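Local coordinates for protein microbial serine proteinases; subtilisin (Bacillus subtilis, PDB 2GKO) that hydrolyses peptide bonds as a cold-adapted, calcium-loaded serine protease of the subtilisin family, at residues Lys52-Gly57 against Ile119-Asp124. Residues are numbered along the deposited sequence; the frame is centred on the assembly and turned at random.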
# COMPACT_ATOMS: atom_id res chain seq x y z
N LYS A 52 -10.24 14.40 -2.54
CA LYS A 52 -11.26 14.31 -3.58
C LYS A 52 -12.14 13.11 -3.30
O LYS A 52 -11.67 12.07 -2.83
CB LYS A 52 -10.61 14.20 -4.95
CG LYS A 52 -9.78 15.44 -5.34
CD LYS A 52 -9.05 15.28 -6.64
CE LYS A 52 -8.38 16.60 -7.08
NZ LYS A 52 -7.44 16.44 -8.20
N ASP A 53 -13.44 13.28 -3.54
CA ASP A 53 -14.43 12.26 -3.23
C ASP A 53 -15.09 11.77 -4.52
O ASP A 53 -15.86 12.50 -5.13
CB ASP A 53 -15.46 12.82 -2.28
CG ASP A 53 -16.43 11.79 -1.76
OD1 ASP A 53 -16.44 10.62 -2.19
OD2 ASP A 53 -17.23 12.07 -0.84
N PHE A 54 -14.79 10.53 -4.89
CA PHE A 54 -15.31 9.90 -6.10
C PHE A 54 -16.61 9.13 -5.87
O PHE A 54 -17.15 8.54 -6.82
CB PHE A 54 -14.24 8.99 -6.70
CG PHE A 54 -13.07 9.75 -7.22
CD1 PHE A 54 -12.99 10.08 -8.57
CD2 PHE A 54 -12.06 10.18 -6.37
CE1 PHE A 54 -11.93 10.79 -9.05
CE2 PHE A 54 -10.99 10.88 -6.86
CZ PHE A 54 -10.93 11.20 -8.19
N THR A 55 -17.16 9.21 -4.66
CA THR A 55 -18.39 8.49 -4.31
C THR A 55 -19.64 9.36 -4.34
O THR A 55 -20.73 8.85 -4.17
CB THR A 55 -18.26 7.83 -2.93
OG1 THR A 55 -18.33 8.82 -1.88
CG2 THR A 55 -16.94 7.11 -2.80
N VAL A 56 -19.44 10.66 -4.52
CA VAL A 56 -20.51 11.63 -4.59
C VAL A 56 -20.33 12.35 -5.92
O VAL A 56 -19.24 12.91 -6.21
CB VAL A 56 -20.47 12.63 -3.43
CG1 VAL A 56 -21.49 13.76 -3.65
CG2 VAL A 56 -20.74 11.91 -2.11
N GLY A 57 -21.41 12.29 -6.71
CA GLY A 57 -21.45 12.76 -8.09
C GLY A 57 -20.61 11.94 -9.04
O GLY A 57 -20.04 10.91 -8.66
N ILE A 119 -8.64 5.99 -10.20
CA ILE A 119 -7.39 5.50 -10.75
C ILE A 119 -7.04 6.33 -11.98
O ILE A 119 -5.93 6.79 -12.13
CB ILE A 119 -7.47 4.00 -11.13
CG1 ILE A 119 -7.68 3.13 -9.87
CG2 ILE A 119 -6.19 3.56 -11.82
CD1 ILE A 119 -8.12 1.75 -10.22
N ARG A 120 -8.01 6.49 -12.89
CA ARG A 120 -7.76 7.29 -14.07
C ARG A 120 -7.39 8.72 -13.72
O ARG A 120 -6.49 9.28 -14.33
CB ARG A 120 -8.96 7.27 -15.01
CG ARG A 120 -9.22 5.90 -15.63
CD ARG A 120 -10.43 5.88 -16.53
NE ARG A 120 -10.28 6.92 -17.54
CZ ARG A 120 -9.67 6.76 -18.72
NH1 ARG A 120 -9.58 7.80 -19.54
NH2 ARG A 120 -9.16 5.57 -19.08
N HIS A 121 -8.09 9.31 -12.76
CA HIS A 121 -7.82 10.68 -12.36
C HIS A 121 -6.40 10.85 -11.82
O HIS A 121 -5.71 11.82 -12.14
CB HIS A 121 -8.85 11.18 -11.35
CG HIS A 121 -8.68 12.63 -11.01
ND1 HIS A 121 -8.79 13.63 -11.96
CD2 HIS A 121 -8.34 13.25 -9.85
CE1 HIS A 121 -8.57 14.80 -11.38
NE2 HIS A 121 -8.29 14.60 -10.11
N ALA A 122 -5.93 9.88 -11.04
CA ALA A 122 -4.58 9.91 -10.51
C ALA A 122 -3.58 9.91 -11.67
O ALA A 122 -2.62 10.64 -11.66
CB ALA A 122 -4.34 8.72 -9.60
N GLY A 123 -3.82 9.06 -12.67
CA GLY A 123 -2.98 9.05 -13.86
C GLY A 123 -3.01 10.37 -14.61
O GLY A 123 -1.95 10.85 -15.04
N ASP A 124 -4.18 10.97 -14.74
CA ASP A 124 -4.35 12.23 -15.45
C ASP A 124 -3.63 13.35 -14.71
O ASP A 124 -3.05 14.25 -15.34
CB ASP A 124 -5.82 12.57 -15.63
CG ASP A 124 -6.50 11.67 -16.64
OD1 ASP A 124 -7.73 11.57 -16.59
OD2 ASP A 124 -5.86 11.04 -17.51
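The rings of H121 and F54 meet obliquely, with centroids 5.7 Å apart and planes at 54°. Relative to the phenyl group, the imidazole arrives at the edge, close to the plane of F54, with CD2 of H121 3.7 Å from CZ of F54. CB of H121 fills in beside it, 3.8 Å from the same CZ. The imidazole has a polar edge as well: the ammonium of K52 sits 5° out of the ring plane and donates to the ring nitrogen, NZ of K52 to NE2 of H121 measuring 2.8 Å. H121 is therefore the acceptor at NE2, which is consistent with a neutral imidazole next to the lysine charge. The lysine chain, extended beyond CG, runs roughly at right angles to the histidine side chain, and its CD also touches the imidazole, 3.6 Å from NE2 of H121.

These contacts join the end of strand 48-53 and the loop after it to helix 112-129, which packs against the largely parallel sheet of the subtilisin α/β fold. CG of H121 stands anti to its own N (chi1 -174°), which carries the imidazole off the helix toward K52 NZ and the F54 edge. F60 meets both rings of the pair, and Y101 of strand 97-102 meets F54. Replacing H121 with alanine is likely to leave the K52 ammonium without its ring acceptor and the F54 edge without its imidazole neighbour. At the end of the strand, D53 OD1 accepts from the backbone N of T55 at 2.9 Å in an Asx turn, and takes T55 OG1 on its syn lone pair at 2.6 Å, so two bonds from one residue grip a single carboxylate oxygen.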